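Local coordinates for Peptidase_M23 domain-containing protein (Enterococcus faecalis, PDB 6SMK) that probably cleaves peptidoglycan cross-links as the zinc-dependent M23-family D,L-endopeptidase domain of a larger prophage-encoded protein, at residues Gly2-Ser16 and Ile32-Tyr46. The protein carries 1 engineered substitution. Residues are numbered along the deposited sequence; the frame is centred on the assembly and turned at random.
Sequences GAFAPHFGSPFVRTS and IDYAAPTGTPIPAQY. With ZN (zinc ion), chain F.
Phe8 and Arg14 cover opposite faces of the Tyr34 ring. Phe8 presents its edge, with CD2 3.6 Å from Tyr34 CD1 and the ring planes at 63°, an edge-to-face pair; Arg14 lays CB and CG off-centre over the other face. With CG anti to the backbone N (chi1 -172°), the arginine chain runs along the tyrosine until Arg14 NH1 donates to Tyr34 OH at 3.1 Å. Ile32 packs on a face of that guanidinium, and salt bridges from NE to Asp17 and from NH2 to Asp127 probably hold its rotation.

Strands 13-20 and 28-35 form an antiparallel hairpin of the M23 peptidase domain, and residues 4-8 pack between its Tyr34 and the 42-46 run. The Gln45 amide lies over the Phe8 ring, its plane turned 40° from it: OE1 accepts from His7 N (2.8 Å). Tyr46 OH donates in the carbonyl plane to Ala5 O at 2.6 Å, and the edge of Phe4 meets the Tyr46 face through CD2, edge-to-face. The Phe12 ring meets Ala36 CB, Ile42 CD1 and Pro43 CD.

Val13 and Ala35 form a hydrogen-bonded pair, and Thr15 N binds Asp33 O. This pairing probably helps position Asp33, whose OD1 coordinates zinc at 2.2 Å; His29 and His111 are the other protein ligands.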
loop_
_atom_site.group_PDB
_atom_site.type_symbol
_atom_site.label_atom_id
_atom_site.label_comp_id
_atom_site.label_asym_id
_atom_site.label_seq_id
_atom_site.Cartn_x
_atom_site.Cartn_y
_atom_site.Cartn_z
ATOM N N GLY A 2 15.705 -2.644 3.558
ATOM C CA GLY A 2 14.396 -2.654 2.935
ATOM C C GLY A 2 14.441 -2.112 1.528
ATOM O O GLY A 2 14.286 -0.909 1.317
ATOM N N ALA A 3 14.647 -3.000 0.554
ATOM C CA ALA A 3 14.865 -2.533 -0.808
ATOM C C ALA A 3 13.627 -1.894 -1.405
ATOM O O ALA A 3 13.746 -1.182 -2.407
ATOM C CB ALA A 3 15.334 -3.675 -1.708
ATOM N N PHE A 4 12.447 -2.137 -0.827
ATOM C CA PHE A 4 11.229 -1.492 -1.304
ATOM C C PHE A 4 10.416 -0.939 -0.144
ATOM O O PHE A 4 9.192 -0.806 -0.239
ATOM C CB PHE A 4 10.394 -2.441 -2.166
ATOM C CG PHE A 4 11.011 -2.715 -3.494
ATOM C CD1 PHE A 4 11.945 -3.722 -3.642
ATOM C CD2 PHE A 4 10.704 -1.926 -4.588
ATOM C CE1 PHE A 4 12.538 -3.955 -4.866
ATOM C CE2 PHE A 4 11.290 -2.161 -5.821
ATOM C CZ PHE A 4 12.206 -3.172 -5.959
ATOM N N ALA A 5 11.094 -0.597 0.947
ATOM C CA ALA A 5 10.446 0.085 2.046
ATOM C C ALA A 5 9.748 1.345 1.540
ATOM O O ALA A 5 10.216 1.985 0.595
ATOM C CB ALA A 5 11.471 0.451 3.113
ATOM N N PRO A 6 8.617 1.710 2.140
ATOM C CA PRO A 6 7.947 2.968 1.774
ATOM C C PRO A 6 8.639 4.173 2.381
ATOM O O PRO A 6 9.118 4.131 3.518
ATOM C CB PRO A 6 6.547 2.802 2.372
ATOM C CG PRO A 6 6.778 1.913 3.571
ATOM C CD PRO A 6 7.892 0.969 3.188
ATOM N N HIS A 7 8.668 5.270 1.618
ATOM C CA HIS A 7 9.286 6.517 2.071
ATOM C C HIS A 7 8.347 7.693 1.797
ATOM O O HIS A 7 8.683 8.676 1.139
ATOM C CB HIS A 7 10.643 6.701 1.420
ATOM C CG HIS A 7 11.622 5.631 1.779
ATOM N ND1 HIS A 7 11.971 4.622 0.909
ATOM C CD2 HIS A 7 12.318 5.408 2.916
ATOM C CE1 HIS A 7 12.849 3.826 1.492
ATOM N NE2 HIS A 7 13.077 4.282 2.710
ATOM N N PHE A 8 7.136 7.580 2.322
ATOM C CA PHE A 8 6.184 8.671 2.227
ATOM C C PHE A 8 6.690 9.847 3.027
ATOM O O PHE A 8 7.259 9.681 4.107
ATOM C CB PHE A 8 4.826 8.250 2.763
ATOM C CG PHE A 8 4.130 7.239 1.914
ATOM C CD1 PHE A 8 3.569 7.599 0.702
ATOM C CD2 PHE A 8 4.027 5.927 2.333
ATOM C CE1 PHE A 8 2.922 6.673 -0.072
ATOM C CE2 PHE A 8 3.376 4.998 1.567
ATOM C CZ PHE A 8 2.819 5.369 0.367
ATOM N N GLY A 9 6.477 11.031 2.507
ATOM C CA GLY A 9 6.882 12.234 3.189
ATOM C C GLY A 9 5.745 12.799 3.993
ATOM O O GLY A 9 4.864 12.076 4.467
ATOM N N SER A 10 5.749 14.113 4.127
ATOM C CA SER A 10 4.635 14.778 4.763
ATOM C C SER A 10 3.439 14.800 3.815
ATOM O O SER A 10 3.606 14.768 2.595
ATOM C CB SER A 10 5.038 16.186 5.162
ATOM O OG SER A 10 6.045 16.133 6.146
ATOM N N PRO A 11 2.210 14.796 4.346
ATOM C CA PRO A 11 1.813 14.732 5.747
ATOM C C PRO A 11 1.615 13.317 6.236
ATOM O O PRO A 11 0.998 13.132 7.287
ATOM C CB PRO A 11 0.484 15.462 5.744
ATOM C CG PRO A 11 -0.121 15.050 4.437
ATOM C CD PRO A 11 1.026 14.867 3.473
ATOM N N PHE A 12 2.088 12.332 5.475
ATOM C CA PHE A 12 1.921 10.940 5.883
ATOM C C PHE A 12 2.709 10.674 7.155
ATOM O O PHE A 12 3.899 10.981 7.236
ATOM C CB PHE A 12 2.382 9.985 4.775
ATOM C CG PHE A 12 1.555 10.056 3.524
ATOM C CD1 PHE A 12 0.418 9.304 3.388
ATOM C CD2 PHE A 12 1.916 10.883 2.494
ATOM C CE1 PHE A 12 -0.335 9.380 2.244
ATOM C CE2 PHE A 12 1.165 10.957 1.349
ATOM C CZ PHE A 12 0.046 10.210 1.222
ATOM N N VAL A 13 2.047 10.105 8.155
ATOM C CA VAL A 13 2.725 9.729 9.388
ATOM C C VAL A 13 2.447 8.261 9.687
ATOM O O VAL A 13 1.287 7.835 9.733
ATOM C CB VAL A 13 2.339 10.626 10.582
ATOM C CG1 VAL A 13 0.849 10.764 10.703
ATOM C CG2 VAL A 13 2.922 10.059 11.849
ATOM N N ARG A 14 3.527 7.501 9.875
ATOM C CA ARG A 14 3.481 6.075 10.166
ATOM C C ARG A 14 2.851 5.819 11.523
ATOM O O ARG A 14 3.213 6.461 12.517
ATOM C CB ARG A 14 4.902 5.526 10.142
ATOM C CG ARG A 14 5.062 4.054 10.225
ATOM C CD ARG A 14 6.313 3.704 9.448
ATOM N NE ARG A 14 6.856 2.393 9.771
ATOM C CZ ARG A 14 7.697 1.743 8.982
ATOM N NH1 ARG A 14 8.079 2.288 7.835
ATOM N NH2 ARG A 14 8.146 0.551 9.334
ATOM N N THR A 15 1.923 4.863 11.566
ATOM C CA THR A 15 1.179 4.563 12.785
ATOM C C THR A 15 1.328 3.111 13.216
ATOM O O THR A 15 1.806 2.847 14.323
ATOM C CB THR A 15 -0.301 4.910 12.603
ATOM O OG1 THR A 15 -0.869 4.045 11.608
ATOM C CG2 THR A 15 -0.449 6.342 12.183
ATOM N N SER A 16 0.915 2.159 12.397
ATOM C CA SER A 16 1.024 0.755 12.752
ATOM C C SER A 16 2.048 0.085 11.847
ATOM O O SER A 16 1.967 0.197 10.617
ATOM C CB SER A 16 -0.331 0.063 12.660
ATOM O OG SER A 16 -0.536 -0.398 11.346
ATOM N N ILE A 32 2.176 -1.737 6.104
ATOM C CA ILE A 32 2.515 -0.611 6.957
ATOM C C ILE A 32 1.491 0.489 6.721
ATOM O O ILE A 32 1.270 0.897 5.574
ATOM C CB ILE A 32 3.928 -0.105 6.666
ATOM C CG1 ILE A 32 4.898 -1.288 6.729
ATOM C CG2 ILE A 32 4.274 1.035 7.619
ATOM C CD1 ILE A 32 6.353 -0.897 6.725
ATOM N N ASP A 33 0.863 0.960 7.798
ATOM C CA ASP A 33 -0.177 1.975 7.711
ATOM C C ASP A 33 0.435 3.359 7.910
ATOM O O ASP A 33 1.157 3.596 8.885
ATOM C CB ASP A 33 -1.269 1.715 8.758
ATOM C CG ASP A 33 -2.254 0.621 8.338
ATOM O OD1 ASP A 33 -2.128 0.083 7.221
ATOM O OD2 ASP A 33 -3.169 0.294 9.122
ATOM N N TYR A 34 0.157 4.270 6.982
ATOM C CA TYR A 34 0.546 5.673 7.113
ATOM C C TYR A 34 -0.717 6.521 7.176
ATOM O O TYR A 34 -1.543 6.482 6.256
ATOM C CB TYR A 34 1.414 6.133 5.943
ATOM C CG TYR A 34 2.863 5.696 5.987
ATOM C CD1 TYR A 34 3.239 4.436 5.544
ATOM C CD2 TYR A 34 3.857 6.553 6.438
ATOM C CE1 TYR A 34 4.563 4.038 5.566
ATOM C CE2 TYR A 34 5.180 6.165 6.461
ATOM C CZ TYR A 34 5.530 4.908 6.024
ATOM O OH TYR A 34 6.851 4.514 6.045
ATOM N N ALA A 35 -0.865 7.290 8.248
ATOM C CA ALA A 35 -2.049 8.113 8.428
ATOM C C ALA A 35 -1.896 9.448 7.719
ATOM O O ALA A 35 -0.803 10.020 7.658
ATOM C CB ALA A 35 -2.323 8.345 9.911
ATOM N N ALA A 36 -3.009 9.936 7.191
ATOM C CA ALA A 36 -3.103 11.219 6.515
ATOM C C ALA A 36 -4.571 11.488 6.264
ATOM O O ALA A 36 -5.372 10.559 6.268
ATOM C CB ALA A 36 -2.314 11.221 5.196
ATOM N N PRO A 37 -4.951 12.745 6.086
ATOM C CA PRO A 37 -6.369 13.063 5.880
ATOM C C PRO A 37 -6.898 12.443 4.603
ATOM O O PRO A 37 -6.152 12.207 3.651
ATOM C CB PRO A 37 -6.379 14.588 5.789
ATOM C CG PRO A 37 -5.147 15.011 6.492
ATOM C CD PRO A 37 -4.127 13.950 6.238
ATOM N N THR A 38 -8.197 12.155 4.588
ATOM C CA THR A 38 -8.785 11.683 3.341
ATOM C C THR A 38 -8.572 12.753 2.276
ATOM O O THR A 38 -8.635 13.954 2.559
ATOM C CB THR A 38 -10.282 11.356 3.489
ATOM O OG1 THR A 38 -11.005 12.559 3.733
ATOM C CG2 THR A 38 -10.539 10.404 4.642
ATOM N N GLY A 39 -8.246 12.319 1.068
ATOM C CA GLY A 39 -8.042 13.214 -0.038
ATOM C C GLY A 39 -6.590 13.543 -0.305
ATOM O O GLY A 39 -6.254 14.033 -1.397
ATOM N N THR A 40 -5.733 13.304 0.679
ATOM C CA THR A 40 -4.308 13.429 0.466
ATOM C C THR A 40 -3.886 12.538 -0.693
ATOM O O THR A 40 -4.201 11.356 -0.712
ATOM C CB THR A 40 -3.534 13.061 1.707
ATOM O OG1 THR A 40 -4.013 13.829 2.840
ATOM C CG2 THR A 40 -2.069 13.309 1.470
ATOM N N PRO A 41 -3.209 13.089 -1.685
ATOM C CA PRO A 41 -2.735 12.285 -2.814
ATOM C C PRO A 41 -1.593 11.362 -2.421
ATOM O O PRO A 41 -0.645 11.761 -1.748
ATOM C CB PRO A 41 -2.278 13.350 -3.803
ATOM C CG PRO A 41 -1.988 14.563 -2.971
ATOM C CD PRO A 41 -2.955 14.529 -1.861
ATOM N N ILE A 42 -1.694 10.117 -2.886
ATOM C CA ILE A 42 -0.712 9.075 -2.592
ATOM C C ILE A 42 0.317 9.061 -3.718
ATOM O O ILE A 42 -0.006 8.600 -4.823
ATOM C CB ILE A 42 -1.361 7.687 -2.528
ATOM C CG1 ILE A 42 -2.456 7.588 -1.461
ATOM C CG2 ILE A 42 -0.298 6.617 -2.390
ATOM C CD1 ILE A 42 -2.004 7.010 -0.198
ATOM N N PRO A 43 1.563 9.448 -3.471
ATOM C CA PRO A 43 2.580 9.317 -4.516
ATOM C C PRO A 43 3.239 7.946 -4.473
ATOM O O PRO A 43 3.566 7.413 -3.409
ATOM C CB PRO A 43 3.560 10.441 -4.165
ATOM C CG PRO A 43 3.421 10.614 -2.682
ATOM C CD PRO A 43 2.045 10.202 -2.307
ATOM N N ALA A 44 3.386 7.350 -5.658
ATOM C CA ALA A 44 3.955 6.015 -5.775
ATOM C C ALA A 44 5.397 6.009 -5.287
ATOM O O ALA A 44 6.193 6.880 -5.653
ATOM C CB ALA A 44 3.895 5.546 -7.219
ATOM N N GLN A 45 5.730 5.010 -4.468
ATOM C CA GLN A 45 7.058 4.925 -3.874
ATOM C C GLN A 45 8.104 4.400 -4.849
ATOM O O GLN A 45 9.261 4.836 -4.814
ATOM C CB GLN A 45 6.999 4.032 -2.644
ATOM C CG GLN A 45 6.146 4.614 -1.559
ATOM C CD GLN A 45 6.519 6.033 -1.267
ATOM O OE1 GLN A 45 7.603 6.309 -0.741
ATOM N NE2 GLN A 45 5.639 6.953 -1.622
ATOM N N TYR A 46 7.727 3.467 -5.713
ATOM C CA TYR A 46 8.656 2.885 -6.663
ATOM C C TYR A 46 7.988 2.844 -8.028
ATOM O O TYR A 46 6.758 2.746 -8.117
ATOM C CB TYR A 46 9.082 1.479 -6.198
ATOM C CG TYR A 46 9.829 1.537 -4.882
ATOM C CD1 TYR A 46 9.157 1.480 -3.671
ATOM C CD2 TYR A 46 11.202 1.699 -4.855
ATOM C CE1 TYR A 46 9.843 1.569 -2.471
ATOM C CE2 TYR A 46 11.892 1.775 -3.668
ATOM C CZ TYR A 46 11.217 1.719 -2.478
ATOM O OH TYR A 46 11.928 1.813 -1.298
HETATM ZN ZN ZN F . -3.181 -1.840 7.309
HETATM O O HOH W 1 -5.331 -1.014 7.519
#